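Local coordinates for protein exodeoxyribonuclease (Neisseria meningitidis, PDB 2JC5) that probably cleaves DNA at abasic sites as a metal-dependent AP endonuclease of the DNA repair AP/ExoA family, using magnesium or manganese, at residues W178-D190 / I220-K232. Numbering follows the deposited sequence. Where two conformers were deposited one is given.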
ATOM      1  N   TRP A 178      10.072  -4.314 -13.493  1.00  8.33           N
ATOM      2  CA  TRP A 178       9.192  -3.159 -13.481  1.00  8.89           C
ATOM      3  C   TRP A 178       9.393  -2.345 -12.191  1.00  9.24           C
ATOM      4  O   TRP A 178       9.573  -1.121 -12.256  1.00  9.83           O
ATOM      5  CB  TRP A 178       7.731  -3.596 -13.687  1.00  9.84           C
ATOM      6  CG  TRP A 178       6.785  -2.459 -13.815  1.00  9.32           C
ATOM      7  CD1 TRP A 178       6.413  -1.805 -14.964  1.00  9.16           C
ATOM      8  CD2 TRP A 178       6.079  -1.813 -12.744  1.00  8.67           C
ATOM      9  NE1 TRP A 178       5.536  -0.792 -14.665  1.00  9.70           N
ATOM     10  CE2 TRP A 178       5.307  -0.776 -13.318  1.00  9.35           C
ATOM     11  CE3 TRP A 178       6.025  -2.010 -11.355  1.00  9.36           C
ATOM     12  CZ2 TRP A 178       4.490   0.056 -12.562  1.00  9.24           C
ATOM     13  CZ3 TRP A 178       5.210  -1.179 -10.605  1.00  9.29           C
ATOM     14  CH2 TRP A 178       4.456  -0.150 -11.211  1.00  9.64           C
ATOM     15  N   ILE A 179       9.404  -3.015 -11.033  1.00  8.93           N
ATOM     16  CA  ILE A 179       9.692  -2.333  -9.767  1.00  9.80           C
ATOM     17  C   ILE A 179      11.067  -1.685  -9.809  1.00  9.82           C
ATOM     18  O   ILE A 179      11.247  -0.565  -9.347  1.00  9.21           O
ATOM     19  CB  ILE A 179       9.641  -3.299  -8.536  1.00 11.03           C
ATOM     20  CG1 ILE A 179       8.198  -3.740  -8.254  1.00 12.40           C
ATOM     21  CG2 ILE A 179      10.271  -2.657  -7.263  1.00 12.43           C
ATOM     22  CD1 ILE A 179       7.305  -2.690  -7.564  1.00 13.19           C
ATOM     23  N   GLY A 180      12.045  -2.391 -10.367  1.00  9.48           N
ATOM     24  CA  GLY A 180      13.381  -1.837 -10.491  1.00  9.46           C
ATOM     25  C   GLY A 180      13.414  -0.554 -11.307  1.00 10.47           C
ATOM     26  O   GLY A 180      14.157   0.374 -10.989  1.00 12.14           O
ATOM     27  N   LYS A 181      12.594  -0.489 -12.346  1.00  9.88           N
ATOM     28  CA  LYS A 181      12.505   0.728 -13.166  1.00 11.56           C
ATOM     29  C   LYS A 181      11.844   1.876 -12.402  1.00 10.57           C
ATOM     30  O   LYS A 181      12.287   3.020 -12.473  1.00 10.44           O
ATOM     31  CB  LYS A 181      11.763   0.466 -14.479  1.00 13.58           C
ATOM     32  CG  LYS A 181      12.508  -0.376 -15.499  1.00 14.97           C
ATOM     33  CD  LYS A 181      11.626  -0.571 -16.730  1.00 15.73           C
ATOM     34  N   VAL A 182      10.786   1.573 -11.660  1.00  9.38           N
ATOM     35  CA  VAL A 182      10.138   2.596 -10.844  1.00  9.23           C
ATOM     36  C   VAL A 182      11.147   3.240  -9.878  1.00  9.30           C
ATOM     37  O   VAL A 182      11.160   4.462  -9.685  1.00  9.86           O
ATOM     38  CB  VAL A 182       8.952   1.996 -10.073  1.00  8.94           C
ATOM     39  CG1 VAL A 182       8.439   2.983  -8.989  1.00  8.19           C
ATOM     40  CG2 VAL A 182       7.827   1.608 -11.050  1.00  9.72           C
ATOM     41  N   ILE A 183      12.009   2.411  -9.293  1.00  9.93           N
ATOM     42  CA  ILE A 183      13.057   2.893  -8.397  1.00  9.98           C
ATOM     43  C   ILE A 183      14.190   3.586  -9.167  1.00 11.43           C
ATOM     44  O   ILE A 183      14.476   4.760  -8.927  1.00 13.09           O
ATOM     45  CB  ILE A 183      13.593   1.752  -7.500  1.00 11.07           C
ATOM     46  CG1 ILE A 183      12.476   1.207  -6.602  1.00 11.37           C
ATOM     47  CG2 ILE A 183      14.799   2.223  -6.659  1.00 12.43           C
ATOM     48  CD1 ILE A 183      12.784  -0.175  -6.003  1.00 11.49           C
ATOM     49  N   HIS A 184      14.827   2.880 -10.095  1.00 13.83           N
ATOM     50  CA  HIS A 184      16.087   3.354 -10.675  1.00 15.89           C
ATOM     51  C   HIS A 184      15.950   4.225 -11.903  1.00 16.52           C
ATOM     52  O   HIS A 184      16.839   5.037 -12.177  1.00 18.87           O
ATOM     53  CB  HIS A 184      16.998   2.167 -10.965  1.00 18.08           C
ATOM     54  CG  HIS A 184      17.420   1.450  -9.728  1.00 19.26           C
ATOM     55  ND1 HIS A 184      16.958   0.191  -9.402  1.00 20.55           N
ATOM     56  CD2 HIS A 184      18.198   1.847  -8.695  1.00 20.38           C
ATOM     57  CE1 HIS A 184      17.472  -0.170  -8.239  1.00 20.82           C
ATOM     58  NE2 HIS A 184      18.224   0.816  -7.789  1.00 21.97           N
ATOM     59  N   LYS A 185      14.875   4.055 -12.660  1.00 14.73           N
ATOM     60  CA  LYS A 185      14.657   4.872 -13.866  1.00 15.35           C
ATOM     61  C   LYS A 185      13.838   6.102 -13.518  1.00 14.99           C
ATOM     62  O   LYS A 185      14.202   7.219 -13.869  1.00 17.76           O
ATOM     63  CB  LYS A 185      13.971   4.074 -14.980  1.00 16.37           C
ATOM     64  CG  LYS A 185      14.818   2.944 -15.551  1.00 18.43           C
ATOM     65  N   LEU A 186      12.745   5.901 -12.796  1.00 12.59           N
ATOM     66  CA  LEU A 186      11.913   7.031 -12.415  1.00 11.64           C
ATOM     67  C   LEU A 186      12.429   7.761 -11.178  1.00 12.07           C
ATOM     68  O   LEU A 186      12.109   8.936 -10.996  1.00 15.29           O
ATOM     69  CB  LEU A 186      10.468   6.593 -12.175  1.00 11.22           C
ATOM     70  CG  LEU A 186       9.730   6.005 -13.370  1.00 12.17           C
ATOM     71  CD1 LEU A 186       8.263   5.781 -13.030  1.00 12.47           C
ATOM     72  CD2 LEU A 186       9.862   6.923 -14.589  1.00 12.92           C
ATOM     73  N   GLY A 187      13.197   7.084 -10.326  1.00 11.20           N
ATOM     74  CA  GLY A 187      13.808   7.729  -9.168  1.00 10.02           C
ATOM     75  C   GLY A 187      12.949   7.755  -7.917  1.00  9.49           C
ATOM     76  O   GLY A 187      13.193   8.552  -7.002  1.00 12.57           O
ATOM     77  N   TRP A 188      11.934   6.894  -7.866  1.00  8.91           N
ATOM     78  CA  TRP A 188      11.211   6.697  -6.600  1.00  7.68           C
ATOM     79  C   TRP A 188      12.085   5.942  -5.596  1.00  7.71           C
ATOM     80  O   TRP A 188      12.900   5.093  -5.973  1.00 11.23           O
ATOM     81  CB  TRP A 188       9.901   5.947  -6.817  1.00  8.30           C
ATOM     82  CG  TRP A 188       8.873   6.748  -7.542  1.00  7.97           C
ATOM     83  CD1 TRP A 188       8.724   6.856  -8.883  1.00  8.66           C
ATOM     84  CD2 TRP A 188       7.881   7.574  -6.956  1.00  7.41           C
ATOM     85  NE1 TRP A 188       7.683   7.693  -9.178  1.00  9.15           N
ATOM     86  CE2 TRP A 188       7.150   8.158  -8.007  1.00  7.78           C
ATOM     87  CE3 TRP A 188       7.535   7.879  -5.642  1.00  7.32           C
ATOM     88  CZ2 TRP A 188       6.075   9.011  -7.784  1.00  7.94           C
ATOM     89  CZ3 TRP A 188       6.458   8.735  -5.422  1.00  7.70           C
ATOM     90  CH2 TRP A 188       5.750   9.285  -6.488  1.00  8.22           C
ATOM     91  N   THR A 189      11.904   6.247  -4.312  1.00  6.47           N
ATOM     92  CA  THR A 189      12.640   5.575  -3.246  1.00  6.12           C
ATOM     93  C   THR A 189      11.741   4.539  -2.590  1.00  5.84           C
ATOM     94  O   THR A 189      10.667   4.872  -2.106  1.00  6.79           O
ATOM     95  CB  THR A 189      13.117   6.593  -2.179  1.00  7.55           C
ATOM     96  OG1 THR A 189      14.066   7.483  -2.770  1.00  8.60           O
ATOM     97  CG2 THR A 189      13.767   5.915  -0.969  1.00  8.22           C
ATOM     98  N   ASP A 190      12.226   3.300  -2.523  1.00  7.26           N
ATOM     99  CA  ASP A 190      11.588   2.225  -1.777  1.00  6.87           C
ATOM    100  C   ASP A 190      12.008   2.463  -0.334  1.00  7.15           C
ATOM    101  O   ASP A 190      13.141   2.179   0.058  1.00  7.60           O
ATOM    102  CB  ASP A 190      12.090   0.894  -2.362  1.00  7.55           C
ATOM    103  CG  ASP A 190      11.652  -0.305  -1.589  1.00  6.77           C
ATOM    104  OD1 ASP A 190      11.073  -0.143  -0.490  1.00  6.91           O
ATOM    105  OD2 ASP A 190      11.899  -1.427  -2.113  1.00  7.12           O
ATOM    106  N   ILE A 220       5.711  -7.261  -0.038  1.00  4.83           N
ATOM    107  CA  ILE A 220       4.941  -6.791  -1.190  1.00  5.17           C
ATOM    108  C   ILE A 220       4.226  -5.457  -0.938  1.00  4.97           C
ATOM    109  O   ILE A 220       3.603  -4.923  -1.855  1.00  5.33           O
ATOM    110  CB  ILE A 220       3.966  -7.869  -1.708  1.00  5.07           C
ATOM    111  CG1 ILE A 220       3.008  -8.320  -0.602  1.00  5.65           C
ATOM    112  CG2 ILE A 220       4.747  -9.044  -2.304  1.00  6.80           C
ATOM    113  CD1 ILE A 220       1.885  -9.262  -1.092  1.00  6.71           C
ATOM    114  N   ASP A 221       4.323  -4.937   0.288  1.00  5.13           N
ATOM    115  CA  ASP A 221       3.768  -3.639   0.658  1.00  4.58           C
ATOM    116  C   ASP A 221       4.915  -2.655   0.731  1.00  4.51           C
ATOM    117  O   ASP A 221       5.998  -2.996   1.220  1.00  6.37           O
ATOM    118  CB  ASP A 221       3.050  -3.743   1.993  1.00  7.49           C
ATOM    119  CG  ASP A 221       1.880  -4.716   1.939  1.00  7.29           C
ATOM    120  OD1 ASP A 221       0.763  -4.290   1.545  1.00  9.72           O
ATOM    121  OD2 ASP A 221       2.057  -5.911   2.283  1.00  7.55           O
ATOM    122  N   TYR A 222       4.682  -1.455   0.225  1.00  5.53           N
ATOM    123  CA  TYR A 222       5.724  -0.436   0.101  1.00  5.91           C
ATOM    124  C   TYR A 222       5.209   0.935   0.473  1.00  5.35           C
ATOM    125  O   TYR A 222       4.017   1.218   0.360  1.00  7.35           O
ATOM    126  CB  TYR A 222       6.205  -0.284  -1.347  1.00  7.59           C
ATOM    127  CG  TYR A 222       6.832  -1.464  -2.010  1.00  7.49           C
ATOM    128  CD1 TYR A 222       6.055  -2.510  -2.496  1.00  7.46           C
ATOM    129  CD2 TYR A 222       8.202  -1.528  -2.208  1.00  7.71           C
ATOM    130  CE1 TYR A 222       6.632  -3.585  -3.111  1.00  7.85           C
ATOM    131  CE2 TYR A 222       8.776  -2.601  -2.842  1.00  7.61           C
ATOM    132  CZ  TYR A 222       7.984  -3.625  -3.306  1.00  6.75           C
ATOM    133  OH  TYR A 222       8.575  -4.685  -3.967  1.00  8.80           O
ATOM    134  N   GLN A 223       6.141   1.806   0.830  1.00  5.27           N
ATOM    135  CA  GLN A 223       5.962   3.257   0.702  1.00  6.03           C
ATOM    136  C   GLN A 223       7.002   3.737  -0.295  1.00  5.65           C
ATOM    137  O   GLN A 223       8.191   3.683  -0.017  1.00  7.32           O
ATOM    138  CB  GLN A 223       6.095   3.941   2.070  1.00  5.88           C
ATOM    139  CG  GLN A 223       4.973   3.534   3.027  1.00  6.91           C
ATOM    140  CD  GLN A 223       4.782   4.436   4.258  1.00  4.99           C
ATOM    141  OE1 GLN A 223       5.190   5.600   4.300  1.00  6.96           O
ATOM    142  NE2 GLN A 223       4.123   3.888   5.258  1.00  6.38           N
ATOM    143  N   MET A 224       6.545   4.111  -1.489  1.00  5.94           N
ATOM    144  CA  MET A 224       7.422   4.679  -2.514  1.00  6.11           C
ATOM    145  C   MET A 224       7.372   6.195  -2.393  1.00  6.82           C
ATOM    146  O   MET A 224       6.287   6.763  -2.389  1.00  5.85           O
ATOM    147  CB  MET A 224       6.989   4.276  -3.923  1.00  7.51           C
ATOM    148  CG  MET A 224       7.136   2.792  -4.221  1.00  8.82           C
ATOM    149  SD  MET A 224       8.883   2.323  -4.362  1.00 10.39           S
ATOM    150  CE  MET A 224       8.699   0.726  -5.160  1.00  9.40           C
ATOM    151  N   VAL A 225       8.532   6.843  -2.293  1.00  5.96           N
ATOM    152  CA  VAL A 225       8.595   8.243  -1.875  1.00  5.09           C
ATOM    153  C   VAL A 225       9.444   9.079  -2.839  1.00  6.89           C
ATOM    154  O   VAL A 225      10.445   8.605  -3.386  1.00  6.47           O
ATOM    155  CB  VAL A 225       9.155   8.323  -0.422  1.00  6.01           C
ATOM    156  CG1 VAL A 225       9.080   9.735   0.140  1.00  7.11           C
ATOM    157  CG2 VAL A 225       8.388   7.366   0.503  1.00  8.00           C
ATOM    158  N   THR A 226       9.046  10.335  -3.020  1.00  6.42           N
ATOM    159  CA  THR A 226       9.812  11.324  -3.796  1.00  6.45           C
ATOM    160  C   THR A 226      11.103  11.697  -3.055  1.00  8.40           C
ATOM    161  O   THR A 226      11.214  11.444  -1.861  1.00  8.22           O
ATOM    162  CB  THR A 226       8.940  12.548  -4.055  1.00  6.91           C
ATOM    163  OG1 THR A 226       8.299  12.944  -2.842  1.00  8.09           O
ATOM    164  CG2 THR A 226       7.900  12.209  -5.107  1.00  7.63           C
ATOM    165  N   PRO A 227      12.100  12.247  -3.779  1.00  8.72           N
ATOM    166  CA  PRO A 227      13.444  12.381  -3.195  1.00  9.15           C
ATOM    167  C   PRO A 227      13.593  13.234  -1.937  1.00  9.18           C
ATOM    168  O   PRO A 227      14.220  12.773  -0.971  1.00  9.70           O
ATOM    169  CB  PRO A 227      14.278  12.954  -4.351  1.00 10.73           C
ATOM    170  CG  PRO A 227      13.499  12.746  -5.556  1.00 12.24           C
ATOM    171  CD  PRO A 227      12.073  12.623  -5.203  1.00 10.92           C
ATOM    172  N   GLU A 228      13.013  14.429  -1.894  1.00  8.93           N
ATOM    173  CA  GLU A 228      13.281  15.298  -0.751  1.00 10.40           C
ATOM    174  C   GLU A 228      12.605  14.748   0.485  1.00  9.37           C
ATOM    175  O   GLU A 228      13.180  14.743   1.577  1.00 10.81           O
ATOM    176  CB  GLU A 228      12.882  16.739  -1.047  1.00 10.93           C
ATOM    177  CG  GLU A 228      13.820  17.320  -2.109  1.00 11.86           C
ATOM    178  CD  GLU A 228      13.390  18.635  -2.699  0.50 10.97           C
ATOM    179  OE1 GLU A 228      12.364  18.674  -3.401  0.50 11.25           O
ATOM    180  OE2 GLU A 228      14.118  19.638  -2.499  0.50 10.96           O
ATOM    181  N   LEU A 229      11.400  14.222   0.314  1.00  8.87           N
ATOM    182  CA  LEU A 229      10.703  13.624   1.447  1.00  7.90           C
ATOM    183  C   LEU A 229      11.383  12.324   1.917  1.00  8.38           C
ATOM    184  O   LEU A 229      11.415  12.033   3.115  1.00  8.26           O
ATOM    185  CB  LEU A 229       9.228  13.372   1.108  1.00  7.39           C
ATOM    186  CG  LEU A 229       8.342  12.732   2.192  1.00  8.18           C
ATOM    187  CD1 LEU A 229       8.361  13.472   3.510  1.00  8.99           C
ATOM    188  CD2 LEU A 229       6.911  12.627   1.661  1.00  7.72           C
ATOM    189  N   ALA A 230      11.931  11.546   0.982  1.00  7.28           N
ATOM    190  CA  ALA A 230      12.651  10.318   1.346  1.00  8.56           C
ATOM    191  C   ALA A 230      13.810  10.643   2.287  1.00  8.65           C
ATOM    192  O   ALA A 230      14.074   9.900   3.219  1.00  8.72           O
ATOM    193  CB  ALA A 230      13.146   9.584   0.116  1.00  7.43           C
ATOM    194  N   ALA A 231      14.489  11.760   2.026  1.00  8.42           N
ATOM    195  CA  ALA A 231      15.604  12.222   2.877  1.00  8.17           C
ATOM    196  C   ALA A 231      15.160  12.650   4.273  1.00  7.93           C
ATOM    197  O   ALA A 231      15.998  12.858   5.145  1.00  8.61           O
ATOM    198  CB  ALA A 231      16.335  13.387   2.205  1.00 10.76           C
ATOM    199  N   LYS A 232      13.859  12.785   4.474  1.00  9.26           N
ATOM    200  CA  LYS A 232      13.275  13.158   5.755  1.00  9.60           C
ATOM    201  C   LYS A 232      12.782  11.953   6.574  1.00  7.97           C
ATOM    202  O   LYS A 232      12.410  12.101   7.733  1.00  9.21           O
ATOM    203  CB  LYS A 232      12.146  14.175   5.530  1.00 10.46           C
ATOM    204  CG  LYS A 232      12.714  15.477   4.973  1.00 10.96           C
ATOM    205  CD  LYS A 232      11.735  16.590   4.789  1.00 12.76           C
ATOM    206  CE  LYS A 232      12.495  17.926   4.588  1.00 14.35           C
ATOM    207  NZ  LYS A 232      13.502  18.291   5.673  1.00 16.23           N
TER
HETATM  208  O   HOH W   1      12.888   9.361  -4.413  1.00 10.60           O
HETATM  209  O   HOH W   2       8.941   0.437   1.276  1.00  6.80           O
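T189 and V225 form a hydrogen-bonded antiparallel pair: T189 N donates to V225 O (2.9 Å, 162° at the hydrogen), and V225 N returns a bond to T189 O. The short strand 189-190 thereby joins the edge of 217-225, in one of the two sheets of the four-layered alpha/beta sandwich of the DNase I-like fold, a short turn after helix 173-184. A water ties that turn to the pair, donating to G187 O and V225 O and accepting from T189 OG1. A second water donates to D190 OD1 and accepts from Q223 N. The D190 carboxylate, salt-bridged to R219, meets the Y222 ring at its edge, OD2 3.4 Å from CE2, with the planes 59° apart; Y222 OH itself bonds I152 O. Between helix and strand, M224 bends at chi2 (-71°), which carries SD to 3.7 Å from D190 CA and places CE among I179, V182 and I183, 4.1 Å from I183 CG1, crossing I183 at about a right angle. On the face that carries the T189 and V225 side chains, A230 CB lies 3.7 Å from T189 OG1. The W188 indole, held by NE1 to L134 O, runs alongside T226, whose CG2 sits 3.8 Å from CZ3.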